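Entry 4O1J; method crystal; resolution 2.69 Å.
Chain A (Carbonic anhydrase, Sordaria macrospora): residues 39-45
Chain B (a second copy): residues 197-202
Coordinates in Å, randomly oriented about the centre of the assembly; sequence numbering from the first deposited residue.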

ATOM      1  N   PHE A  39     -22.654  29.936  10.085  1.00 49.40           N
ATOM      2  CA  PHE A  39     -21.716  28.869  10.403  1.00 46.51           C
ATOM      3  C   PHE A  39     -21.460  27.979   9.182  1.00 45.95           C
ATOM      4  O   PHE A  39     -20.309  27.760   8.772  1.00 43.80           O
ATOM      5  CB  PHE A  39     -22.262  28.049  11.573  1.00 43.99           C
ATOM      6  CG  PHE A  39     -21.528  26.769  11.824  1.00 41.92           C
ATOM      7  CD1 PHE A  39     -20.255  26.779  12.376  1.00 42.78           C
ATOM      8  CD2 PHE A  39     -22.124  25.551  11.540  1.00 40.91           C
ATOM      9  CE1 PHE A  39     -19.577  25.593  12.624  1.00 43.39           C
ATOM     10  CE2 PHE A  39     -21.458  24.364  11.784  1.00 42.28           C
ATOM     11  CZ  PHE A  39     -20.180  24.384  12.325  1.00 43.28           C
ATOM     12  N   PHE A  40     -22.545  27.478   8.600  1.00 46.53           N
ATOM     13  CA  PHE A  40     -22.451  26.591   7.449  1.00 47.56           C
ATOM     14  C   PHE A  40     -22.003  27.275   6.148  1.00 48.59           C
ATOM     15  O   PHE A  40     -21.190  26.710   5.417  1.00 48.82           O
ATOM     16  CB  PHE A  40     -23.786  25.876   7.233  1.00 47.77           C
ATOM     17  CG  PHE A  40     -24.077  24.827   8.267  1.00 48.09           C
ATOM     18  CD1 PHE A  40     -23.201  23.770   8.460  1.00 47.10           C
ATOM     19  CD2 PHE A  40     -25.225  24.898   9.047  1.00 48.21           C
ATOM     20  CE1 PHE A  40     -23.458  22.808   9.415  1.00 47.22           C
ATOM     21  CE2 PHE A  40     -25.493  23.933  10.002  1.00 47.48           C
ATOM     22  CZ  PHE A  40     -24.610  22.886  10.186  1.00 47.48           C
ATOM     23  N   PRO A  41     -22.534  28.475   5.838  1.00 49.72           N
ATOM     24  CA  PRO A  41     -22.028  29.106   4.618  1.00 49.80           C
ATOM     25  C   PRO A  41     -20.538  29.423   4.693  1.00 50.35           C
ATOM     26  O   PRO A  41     -19.845  29.358   3.676  1.00 52.00           O
ATOM     27  CB  PRO A  41     -22.856  30.391   4.528  1.00 48.87           C
ATOM     28  CG  PRO A  41     -24.123  30.041   5.187  1.00 49.15           C
ATOM     29  CD  PRO A  41     -23.694  29.216   6.367  1.00 50.13           C
ATOM     30  N   LYS A  42     -20.059  29.753   5.887  1.00 49.23           N
ATOM     31  CA  LYS A  42     -18.647  30.051   6.078  1.00 49.82           C
ATOM     32  C   LYS A  42     -17.821  28.765   6.033  1.00 47.17           C
ATOM     33  O   LYS A  42     -16.683  28.764   5.553  1.00 46.25           O
ATOM     34  CB  LYS A  42     -18.446  30.808   7.393  1.00 53.78           C
ATOM     35  CG  LYS A  42     -17.030  31.280   7.661  1.00 58.22           C
ATOM     36  CD  LYS A  42     -16.964  32.016   8.997  1.00 62.00           C
ATOM     37  CE  LYS A  42     -15.538  32.391   9.382  1.00 63.75           C
ATOM     38  NZ  LYS A  42     -15.489  33.051  10.720  1.00 64.46           N
ATOM     39  N   LEU A  43     -18.407  27.671   6.521  1.00 45.30           N
ATOM     40  CA  LEU A  43     -17.769  26.358   6.431  1.00 41.70           C
ATOM     41  C   LEU A  43     -17.555  25.941   4.989  1.00 39.42           C
ATOM     42  O   LEU A  43     -16.513  25.391   4.634  1.00 40.81           O
ATOM     43  CB  LEU A  43     -18.609  25.285   7.116  1.00 41.08           C
ATOM     44  CG  LEU A  43     -18.098  24.752   8.448  1.00 41.40           C
ATOM     45  CD1 LEU A  43     -18.709  23.391   8.727  1.00 41.10           C
ATOM     46  CD2 LEU A  43     -16.588  24.694   8.466  1.00 41.60           C
ATOM     47  N   ALA A  44     -18.562  26.196   4.167  1.00 36.08           N
ATOM     48  CA  ALA A  44     -18.530  25.786   2.778  1.00 37.00           C
ATOM     49  C   ALA A  44     -17.541  26.606   1.954  1.00 39.56           C
ATOM     50  O   ALA A  44     -17.194  26.220   0.832  1.00 39.30           O
ATOM     51  CB  ALA A  44     -19.918  25.884   2.184  1.00 36.59           C
ATOM     52  N   GLY A  45     -17.076  27.719   2.517  1.00 40.75           N
ATOM     53  CA  GLY A  45     -16.156  28.602   1.820  1.00 42.05           C
ATOM     54  C   GLY A  45     -14.751  28.045   1.680  1.00 43.59           C
ATOM     55  O   GLY A  45     -14.057  28.303   0.698  1.00 44.16           O
TER
ATOM     56  N   ASP B 197     -23.470  17.624   2.560  1.00 33.56           N
ATOM     57  CA  ASP B 197     -23.421  18.908   1.898  1.00 35.76           C
ATOM     58  C   ASP B 197     -23.124  19.989   2.933  1.00 36.28           C
ATOM     59  O   ASP B 197     -23.977  20.334   3.746  1.00 38.45           O
ATOM     60  CB  ASP B 197     -24.730  19.172   1.171  1.00 39.91           C
ATOM     61  CG  ASP B 197     -24.523  19.918  -0.119  1.00 46.11           C
ATOM     62  OD1 ASP B 197     -24.382  21.159  -0.061  1.00 49.08           O
ATOM     63  OD2 ASP B 197     -24.484  19.255  -1.186  1.00 46.86           O
ATOM     64  N   ILE B 198     -21.909  20.523   2.892  1.00 34.91           N
ATOM     65  CA  ILE B 198     -21.417  21.419   3.935  1.00 34.87           C
ATOM     66  C   ILE B 198     -22.203  22.724   4.033  1.00 38.15           C
ATOM     67  O   ILE B 198     -22.424  23.241   5.129  1.00 39.32           O
ATOM     68  CB  ILE B 198     -19.922  21.735   3.717  1.00 32.45           C
ATOM     69  CG1 ILE B 198     -19.121  20.431   3.676  1.00 29.66           C
ATOM     70  CG2 ILE B 198     -19.388  22.642   4.813  1.00 32.27           C
ATOM     71  CD1 ILE B 198     -17.638  20.622   3.559  1.00 28.29           C
ATOM     72  N   GLY B 199     -22.646  23.238   2.891  1.00 39.04           N
ATOM     73  CA  GLY B 199     -23.441  24.452   2.863  1.00 38.48           C
ATOM     74  C   GLY B 199     -24.677  24.433   3.746  1.00 39.85           C
ATOM     75  O   GLY B 199     -25.001  25.439   4.380  1.00 41.30           O
ATOM     76  N   CYS B 200     -25.373  23.299   3.805  1.00 40.28           N
ATOM     77  CA  CYS B 200     -26.572  23.215   4.640  1.00 40.75           C
ATOM     78  C   CYS B 200     -26.368  22.300   5.847  1.00 41.56           C
ATOM     79  O   CYS B 200     -27.235  22.208   6.714  1.00 41.65           O
ATOM     80  CB  CYS B 200     -27.785  22.753   3.815  1.00 40.38           C
ATOM     81  SG  CYS B 200     -27.666  21.143   2.999  1.00 50.02           S
ATOM     82  N   GLY B 201     -25.216  21.637   5.900  1.00 41.50           N
ATOM     83  CA  GLY B 201     -24.864  20.775   7.016  1.00 40.82           C
ATOM     84  C   GLY B 201     -25.642  19.475   7.081  1.00 41.84           C
ATOM     85  O   GLY B 201     -25.599  18.771   8.094  1.00 41.54           O
ATOM     86  N   ARG B 202     -26.343  19.149   5.998  1.00 42.98           N
ATOM     87  CA  ARG B 202     -27.193  17.963   5.955  1.00 44.61           C
ATOM     88  C   ARG B 202     -26.550  16.811   5.170  1.00 43.36           C
ATOM     89  O   ARG B 202     -25.755  17.025   4.250  1.00 43.44           O
ATOM     90  CB  ARG B 202     -28.565  18.311   5.361  1.00 47.84           C
ATOM     91  CG  ARG B 202     -29.666  18.583   6.400  1.00 51.45           C
ATOM     92  CD  ARG B 202     -29.678  20.042   6.865  1.00 55.08           C
ATOM     93  NE  ARG B 202     -30.581  20.267   8.001  1.00 57.44           N
ATOM     94  CZ  ARG B 202     -30.952  21.467   8.451  1.00 57.85           C
ATOM     95  NH1 ARG B 202     -31.770  21.560   9.493  1.00 57.81           N
ATOM     96  NH2 ARG B 202     -30.506  22.577   7.869  1.00 57.42           N
TER

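What does A:Phe40 do at the centre of this contact? It gives up more surface to the other chain than any other residue here, 74 of the 291 Å² buried between the stretches. Its CA-to-CB bond points toward chain B, and with chi1 at -72° (m) the ring lies against the turn made by B:Ile198 to B:Gly201. Backbone atoms of that turn do most of the touching: A:Phe40 CB is 3.1 Å from B:Gly199 O, A:Phe40 CD1 is 3.5 Å from B:Ile198 O, and A:Phe40 CD2 is 4.1 Å from B:Cys200 O. A flat, apolar ring suits this place, since it can lie along a run of main chain without needing a polar partner.

Why does a glycine sit against the ring? B:Gly201 CA lies over one face of A:Phe40, 3.8 Å from the ring centroid and 27° off its normal, a CH-pi contact; its closest ring atom is A:Phe40 CE1, 3.4 Å from that same CA. A CB on B:Gly201 would point toward chain A and come within 2.3 Å of A:Phe40 CE1, a clash. The backbone adds its own preference, for phi is 72°, a value glycine adopts easily. B:Cys200 O lies over the same face, and it also accepts a weak hydrogen bond from B:Arg202 NH2 at 3.5 Å.

How does B:Ile198 extend the contact beyond the ring? With 68 Å² covered, it nearly matches A:Phe40. Its CA-to-CB bond runs sideways, yet the branch at CB brings CG2 to A:Leu43 and A:Ala44: B:Ile198 CG2 is 3.6 Å from A:Leu43 CB and 4.2 Å from A:Ala44 CB. A beta-branched, wholly apolar side chain fits this buried position, where its neighbours are apolar too. The backbone hydrogen bond from A:Ala44 N to A:Phe40 O, 3.0 Å long, occupies the amide that B:Ile198 CG2 approaches at 3.7 Å, so the methyl meets a polar group already satisfied.

Where do the main chains come closest, and what holds them there? The nearest approach of CA atoms is 5.1 Å, between A:Ala44 CA and B:Gly199 CA. A:Ala44 puts its methyl into the gap, with A:Ala44 CB 3.9 Å from B:Gly199 CA; a CB on B:Gly199 would point away from chain A and would have room, so this contact does not demand a glycine. No hydrogen bond crosses between the stretches, so their direct contact rests on close packing and the CH-pi contact. Within chain B, B:Cys200 N bonds to B:Asp197 O at 3.3 Å, bracing the turn that receives the ring.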